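CCN family member 3 (Rattus norvegicus, PDB 5NB8) acts as a secreted matricellular signalling protein that binds integrins and NOTCH1, and contributes here its von Willebrand factor type C domain. Local coordinates at residues 14-25 with 29-40. Numbering follows the deposited sequence.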
ATOM      1  N   ARG A  14       6.850  16.491  -7.360  1.00 36.49           N
ATOM      2  CA  ARG A  14       8.089  16.829  -8.030  1.00 35.80           C
ATOM      3  C   ARG A  14       8.988  15.605  -8.103  1.00 39.40           C
ATOM      4  O   ARG A  14       8.822  14.635  -7.356  1.00 44.25           O
ATOM      5  CB  ARG A  14       8.783  18.002  -7.328  1.00 46.73           C
ATOM      6  CG  ARG A  14       8.120  19.355  -7.641  1.00 42.55           C
ATOM      7  CD  ARG A  14       8.685  20.504  -6.821  1.00 49.83           C
ATOM      8  NE  ARG A  14       8.390  20.336  -5.403  1.00 56.26           N
ATOM      9  CZ  ARG A  14       9.275  19.939  -4.494  1.00 62.86           C
ATOM     10  NH1 ARG A  14      10.531  19.687  -4.856  1.00 53.04           N
ATOM     11  NH2 ARG A  14       8.906  19.806  -3.224  1.00 63.83           N
ATOM     12  N   ASN A  15       9.895  15.625  -9.083  1.00 35.56           N
ATOM     13  CA  ASN A  15      10.894  14.576  -9.213  1.00 37.04           C
ATOM     14  C   ASN A  15      11.594  14.366  -7.880  1.00 42.99           C
ATOM     15  O   ASN A  15      11.956  15.325  -7.196  1.00 43.37           O
ATOM     16  CB  ASN A  15      11.920  14.946 -10.297  1.00 39.98           C
ATOM     17  CG  ASN A  15      13.008  13.881 -10.471  1.00 53.46           C
ATOM     18  OD1 ASN A  15      12.730  12.674 -10.480  1.00 51.52           O
ATOM     19  ND2 ASN A  15      14.259  14.331 -10.611  1.00 57.13           N
ATOM     20  N   GLY A  16      11.756  13.105  -7.498  1.00 40.74           N
ATOM     21  CA  GLY A  16      12.308  12.785  -6.203  1.00 44.53           C
ATOM     22  C   GLY A  16      11.386  12.991  -5.010  1.00 43.18           C
ATOM     23  O   GLY A  16      11.768  12.613  -3.895  1.00 46.37           O
ATOM     24  N   GLU A  17      10.195  13.567  -5.190  1.00 38.01           N
ATOM     25  CA  GLU A  17       9.279  13.797  -4.069  1.00 41.37           C
ATOM     26  C   GLU A  17       8.554  12.509  -3.669  1.00 42.77           C
ATOM     27  O   GLU A  17       8.218  11.674  -4.514  1.00 37.45           O
ATOM     28  CB  GLU A  17       8.259  14.893  -4.419  1.00 43.35           C
ATOM     29  CG  GLU A  17       7.253  15.261  -3.315  1.00 55.05           C
ATOM     30  CD  GLU A  17       6.375  16.494  -3.629  1.00 65.84           C
ATOM     31  OE1 GLU A  17       6.487  17.072  -4.734  1.00 68.19           O
ATOM     32  OE2 GLU A  17       5.568  16.891  -2.753  1.00 71.30           O
ATOM     33  N   LYS A  18       8.296  12.367  -2.370  1.00 45.21           N
ATOM     34  CA  LYS A  18       7.636  11.204  -1.793  1.00 42.58           C
ATOM     35  C   LYS A  18       6.297  11.584  -1.171  1.00 43.93           C
ATOM     36  O   LYS A  18       6.138  12.669  -0.612  1.00 43.41           O
ATOM     37  CB  LYS A  18       8.523  10.561  -0.724  1.00 51.23           C
ATOM     38  CG  LYS A  18       9.810   9.952  -1.264  1.00 51.88           C
ATOM     39  CD  LYS A  18      10.676   9.385  -0.143  1.00 60.83           C
ATOM     40  CE  LYS A  18      11.992   8.829  -0.684  1.00 66.50           C
ATOM     41  NZ  LYS A  18      11.818   7.601  -1.517  1.00 66.35           N
ATOM     42  N   PHE A  19       5.330  10.672  -1.239  1.00 41.39           N
ATOM     43  CA  PHE A  19       4.020  10.967  -0.665  1.00 40.59           C
ATOM     44  C   PHE A  19       3.328   9.665  -0.299  1.00 35.56           C
ATOM     45  O   PHE A  19       3.765   8.571  -0.667  1.00 34.16           O
ATOM     46  CB  PHE A  19       3.149  11.769  -1.632  1.00 33.20           C
ATOM     47  CG  PHE A  19       2.815  11.024  -2.892  1.00 36.66           C
ATOM     48  CD1 PHE A  19       3.746  10.931  -3.919  1.00 36.31           C
ATOM     49  CD2 PHE A  19       1.577  10.417  -3.055  1.00 37.79           C
ATOM     50  CE1 PHE A  19       3.454  10.244  -5.081  1.00 37.11           C
ATOM     51  CE2 PHE A  19       1.279   9.730  -4.220  1.00 36.97           C
ATOM     52  CZ  PHE A  19       2.227   9.651  -5.239  1.00 36.36           C
ATOM     53  N   GLU A  20       2.221   9.802   0.420  1.00 38.92           N
ATOM     54  CA  GLU A  20       1.409   8.662   0.844  1.00 47.43           C
ATOM     55  C   GLU A  20      -0.025   8.891   0.395  1.00 40.76           C
ATOM     56  O   GLU A  20      -0.711   9.775   0.949  1.00 45.79           O
ATOM     57  CB  GLU A  20       1.479   8.481   2.355  1.00 61.14           C
ATOM     58  CG  GLU A  20       2.887   8.558   2.891  1.00 80.84           C
ATOM     59  CD  GLU A  20       2.917   8.625   4.394  1.00 99.73           C
ATOM     60  OE1 GLU A  20       1.903   8.240   5.018  1.00105.20           O
ATOM     61  OE2 GLU A  20       3.947   9.068   4.949  1.00107.23           O
ATOM     62  N   PRO A  21      -0.521   8.157  -0.599  1.00 37.08           N
ATOM     63  CA  PRO A  21      -1.922   8.353  -0.988  1.00 37.30           C
ATOM     64  C   PRO A  21      -2.879   7.819   0.067  1.00 49.90           C
ATOM     65  O   PRO A  21      -4.007   8.313   0.173  1.00 49.77           O
ATOM     66  CB  PRO A  21      -2.034   7.591  -2.310  1.00 30.87           C
ATOM     67  CG  PRO A  21      -0.993   6.487  -2.193  1.00 39.00           C
ATOM     68  CD  PRO A  21       0.130   7.066  -1.346  1.00 36.94           C
ATOM     69  N   ASN A  22      -2.443   6.835   0.852  1.00 43.43           N
ATOM     70  CA  ASN A  22      -3.141   6.352   2.041  1.00 44.81           C
ATOM     71  C   ASN A  22      -2.079   5.775   2.973  1.00 43.98           C
ATOM     72  O   ASN A  22      -0.894   5.730   2.628  1.00 46.22           O
ATOM     73  CB  ASN A  22      -4.226   5.324   1.675  1.00 42.10           C
ATOM     74  CG  ASN A  22      -3.686   4.186   0.816  1.00 44.42           C
ATOM     75  OD1 ASN A  22      -2.707   3.526   1.178  1.00 48.62           O
ATOM     76  ND2 ASN A  22      -4.289   3.982  -0.346  1.00 47.13           N
ATOM     77  N   CYS A  23      -2.504   5.323   4.160  1.00 34.24           N
ATOM     78  CA  CYS A  23      -1.568   4.792   5.153  1.00 32.23           C
ATOM     79  C   CYS A  23      -0.901   3.494   4.713  1.00 35.74           C
ATOM     80  O   CYS A  23       0.114   3.100   5.299  1.00 36.66           O
ATOM     81  CB  CYS A  23      -2.289   4.574   6.493  1.00 44.55           C
ATOM     82  SG  CYS A  23      -3.480   3.204   6.466  1.00 49.75           S
ATOM     83  N   GLN A  24      -1.428   2.830   3.689  1.00 34.13           N
ATOM     84  CA  GLN A  24      -0.920   1.531   3.277  1.00 32.41           C
ATOM     85  C   GLN A  24       0.210   1.604   2.253  1.00 38.36           C
ATOM     86  O   GLN A  24       0.849   0.577   1.996  1.00 40.82           O
ATOM     87  CB  GLN A  24      -2.070   0.690   2.718  1.00 34.94           C
ATOM     88  CG  GLN A  24      -3.174   0.440   3.764  1.00 40.80           C
ATOM     89  CD  GLN A  24      -4.093  -0.688   3.375  1.00 45.83           C
ATOM     90  OE1 GLN A  24      -4.019  -1.189   2.255  1.00 56.76           O
ATOM     91  NE2 GLN A  24      -4.955  -1.111   4.298  1.00 55.13           N
ATOM     92  N   TYR A  25       0.487   2.767   1.663  1.00 32.48           N
ATOM     93  CA  TYR A  25       1.479   2.828   0.588  1.00 37.28           C
ATOM     94  C   TYR A  25       2.382   4.049   0.714  1.00 37.74           C
ATOM     95  O   TYR A  25       1.974   5.101   1.206  1.00 36.56           O
ATOM     96  CB  TYR A  25       0.800   2.816  -0.784  1.00 33.50           C
ATOM     97  CG  TYR A  25       0.464   1.413  -1.208  1.00 38.68           C
ATOM     98  CD1 TYR A  25      -0.747   0.834  -0.863  1.00 43.16           C
ATOM     99  CD2 TYR A  25       1.376   0.651  -1.920  1.00 37.49           C
ATOM    100  CE1 TYR A  25      -1.054  -0.466  -1.237  1.00 47.61           C
ATOM    101  CE2 TYR A  25       1.084  -0.651  -2.289  1.00 47.54           C
ATOM    102  CZ  TYR A  25      -0.138  -1.203  -1.938  1.00 48.92           C
ATOM    103  OH  TYR A  25      -0.436  -2.490  -2.307  1.00 61.27           O
ATOM    104  N   CYS A  29       7.981   9.837  -6.804  1.00 34.70           N
ATOM    105  CA  CYS A  29       8.002  10.297  -8.182  1.00 37.33           C
ATOM    106  C   CYS A  29       9.443  10.268  -8.679  1.00 36.92           C
ATOM    107  O   CYS A  29      10.328  10.852  -8.045  1.00 41.94           O
ATOM    108  CB  CYS A  29       7.425  11.704  -8.266  1.00 44.25           C
ATOM    109  SG  CYS A  29       7.690  12.512  -9.851  1.00 39.81           S
ATOM    110  N   ARG A  30       9.684   9.586  -9.799  1.00 40.96           N
ATOM    111  CA  ARG A  30      11.028   9.463 -10.374  1.00 43.23           C
ATOM    112  C   ARG A  30      10.932   9.759 -11.865  1.00 43.18           C
ATOM    113  O   ARG A  30      10.486   8.905 -12.635  1.00 36.11           O
ATOM    114  CB  ARG A  30      11.631   8.070 -10.159  1.00 41.64           C
ATOM    115  CG  ARG A  30      11.663   7.542  -8.724  1.00 43.88           C
ATOM    116  CD  ARG A  30      12.415   6.210  -8.637  1.00 51.79           C
ATOM    117  NE  ARG A  30      12.303   5.620  -7.303  1.00 62.15           N
ATOM    118  CZ  ARG A  30      11.261   4.899  -6.893  1.00 79.51           C
ATOM    119  NH1 ARG A  30      11.232   4.406  -5.661  1.00 89.77           N
ATOM    120  NH2 ARG A  30      10.248   4.670  -7.717  1.00 78.99           N
ATOM    121  N   ASP A  31      11.356  10.961 -12.265  1.00 36.45           N
ATOM    122  CA  ASP A  31      11.453  11.329 -13.673  1.00 44.12           C
ATOM    123  C   ASP A  31      10.140  11.085 -14.410  1.00 47.36           C
ATOM    124  O   ASP A  31      10.110  10.486 -15.488  1.00 42.14           O
ATOM    125  CB  ASP A  31      12.608  10.580 -14.340  1.00 52.56           C
ATOM    126  CG  ASP A  31      13.927  10.794 -13.616  1.00 62.46           C
ATOM    127  OD1 ASP A  31      14.378  11.956 -13.529  1.00 60.03           O
ATOM    128  OD2 ASP A  31      14.495   9.813 -13.096  1.00 68.97           O
ATOM    129  N   GLY A  32       9.036  11.525 -13.809  1.00 39.16           N
ATOM    130  CA  GLY A  32       7.744  11.453 -14.453  1.00 35.40           C
ATOM    131  C   GLY A  32       6.958  10.188 -14.186  1.00 36.48           C
ATOM    132  O   GLY A  32       5.819  10.080 -14.651  1.00 42.62           O
ATOM    133  N   GLN A  33       7.519   9.221 -13.471  1.00 37.61           N
ATOM    134  CA  GLN A  33       6.817   7.969 -13.202  1.00 38.24           C
ATOM    135  C   GLN A  33       6.749   7.721 -11.703  1.00 33.49           C
ATOM    136  O   GLN A  33       7.760   7.849 -11.007  1.00 34.55           O
ATOM    137  CB  GLN A  33       7.507   6.803 -13.903  1.00 44.64           C
ATOM    138  CG  GLN A  33       6.850   5.458 -13.616  1.00 34.45           C
ATOM    139  CD  GLN A  33       7.401   4.390 -14.532  1.00 37.16           C
ATOM    140  OE1 GLN A  33       8.614   4.275 -14.700  1.00 39.02           O
ATOM    141  NE2 GLN A  33       6.518   3.635 -15.162  1.00 41.50           N
ATOM    142  N   ILE A  34       5.557   7.371 -11.203  1.00 30.70           N
ATOM    143  CA  ILE A  34       5.343   7.070  -9.789  1.00 31.15           C
ATOM    144  C   ILE A  34       5.558   5.586  -9.543  1.00 33.07           C
ATOM    145  O   ILE A  34       4.960   4.743 -10.224  1.00 35.27           O
ATOM    146  CB  ILE A  34       3.925   7.443  -9.327  1.00 33.90           C
ATOM    147  CG1 ILE A  34       3.644   8.936  -9.485  1.00 47.59           C
ATOM    148  CG2 ILE A  34       3.740   6.987  -7.850  1.00 29.36           C
ATOM    149  CD1 ILE A  34       4.332   9.792  -8.474  1.00 56.17           C
ATOM    150  N   GLY A  35       6.349   5.265  -8.525  1.00 33.86           N
ATOM    151  CA  GLY A  35       6.399   3.921  -7.978  1.00 29.58           C
ATOM    152  C   GLY A  35       6.038   3.982  -6.506  1.00 34.75           C
ATOM    153  O   GLY A  35       6.281   4.989  -5.842  1.00 33.34           O
ATOM    154  N   CYS A  36       5.462   2.888  -5.995  1.00 36.25           N
ATOM    155  CA  CYS A  36       4.977   2.800  -4.622  1.00 43.14           C
ATOM    156  C   CYS A  36       5.314   1.445  -4.006  1.00 46.38           C
ATOM    157  O   CYS A  36       5.342   0.418  -4.692  1.00 38.77           O
ATOM    158  CB  CYS A  36       3.458   2.998  -4.545  1.00 44.44           C
ATOM    159  SG  CYS A  36       2.767   4.453  -5.348  1.00 44.86           S
ATOM    160  N   VAL A  37       5.554   1.452  -2.697  1.00 38.26           N
ATOM    161  CA  VAL A  37       5.794   0.213  -1.955  1.00 32.55           C
ATOM    162  C   VAL A  37       4.761   0.046  -0.849  1.00 32.00           C
ATOM    163  O   VAL A  37       4.396   1.027  -0.185  1.00 28.91           O
ATOM    164  CB  VAL A  37       7.209   0.182  -1.364  1.00 33.70           C
ATOM    165  CG1 VAL A  37       8.243  -0.005  -2.477  1.00 33.88           C
ATOM    166  CG2 VAL A  37       7.492   1.484  -0.623  1.00 32.05           C
ATOM    167  N   PRO A  38       4.309  -1.173  -0.592  1.00 29.08           N
ATOM    168  CA  PRO A  38       3.373  -1.394   0.507  1.00 32.54           C
ATOM    169  C   PRO A  38       4.052  -1.201   1.845  1.00 33.98           C
ATOM    170  O   PRO A  38       5.237  -1.495   2.022  1.00 33.90           O
ATOM    171  CB  PRO A  38       2.932  -2.851   0.316  1.00 34.18           C
ATOM    172  CG  PRO A  38       4.085  -3.500  -0.394  1.00 38.47           C
ATOM    173  CD  PRO A  38       4.740  -2.434  -1.231  1.00 33.22           C
ATOM    174  N   ARG A  39       3.285  -0.670   2.789  1.00 32.06           N
ATOM    175  CA  ARG A  39       3.734  -0.536   4.164  1.00 33.22           C
ATOM    176  C   ARG A  39       3.180  -1.629   5.068  1.00 34.49           C
ATOM    177  O   ARG A  39       3.666  -1.787   6.189  1.00 35.62           O
ATOM    178  CB  ARG A  39       3.353   0.849   4.699  1.00 38.42           C
ATOM    179  CG  ARG A  39       4.074   1.967   3.930  1.00 40.62           C
ATOM    180  CD  ARG A  39       3.543   3.343   4.256  1.00 50.09           C
ATOM    181  NE  ARG A  39       3.646   3.638   5.676  1.00 59.95           N
ATOM    182  CZ  ARG A  39       3.091   4.697   6.256  1.00 69.34           C
ATOM    183  NH1 ARG A  39       3.234   4.892   7.558  1.00 68.57           N
ATOM    184  NH2 ARG A  39       2.395   5.562   5.532  1.00 75.07           N
ATOM    185  N   CYS A  40       2.208  -2.397   4.595  1.00 37.84           N
ATOM    186  CA  CYS A  40       1.672  -3.530   5.340  1.00 41.87           C
ATOM    187  C   CYS A  40       2.409  -4.806   4.941  1.00 41.19           C
ATOM    188  O   CYS A  40       3.170  -4.838   3.969  1.00 35.82           O
ATOM    189  CB  CYS A  40       0.167  -3.671   5.089  1.00 38.77           C
ATOM    190  SG  CYS A  40      -0.830  -2.226   5.584  1.00 37.43           S
TER
HETATM  191  O   HOH W   1       0.388  -2.233   2.248  1.00 34.48           O
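F19 and I34 meet across the middle of the contact: the CD1 methyl of I34 comes up in the plane of the F19 ring and butts against its edge at CE1, 3.5 Å away. Both side chains reach past the intervening strand 25-30, the central one of a three-stranded antiparallel sheet; 18-19 and 33-38 are its outer strands. Y13 stacks on the F19 ring.

To one side, CB of C29 packs against the mouth of the 14-17 type II turn, 3.4 Å from R14 O. The backbone of C29 is gripped twice: its N gives a nearly straight 2.9 Å bond to E17 O, and its O takes the N-H of G16. Just beyond, CG of N15 lies anti to the backbone N (chi1 180°), which brings OD1 to D31 N at 2.8 Å, the donor above the carbonyl plane. This ties the turn to the type I' turn 30-33; D31 OD1 itself bonds to G3 N.

At the far end, the ring of Y25 leans obliquely along 36-38, CD2 near C36 CB and V37 O, CE2 3.9 Å from P38 CB. Q24 O accepts R39 N and a water that in turn accepts from C40 N. The R39 side chain bends back until C23 O sits over one face of its guanidinium, toward the rim, too badly angled to NH2 for a hydrogen bond. NH2 instead reaches E20 OE1 at 2.8 Å in a salt bridge; its hydrogen bond is weak, the N-H...O angle being 122°. The carboxylate stands nearly upright to the guanidinium, at 80°.

Three backbone bonds, N15-D31 and E20-R39 thus pin the ends, with apolar contact at F19-I34 and Y25. Disulfides C29-C6 and C36-C27 hold the sheet region together, while C23-C63 and C40-C64 link it to the C-terminal part of the VWC domain.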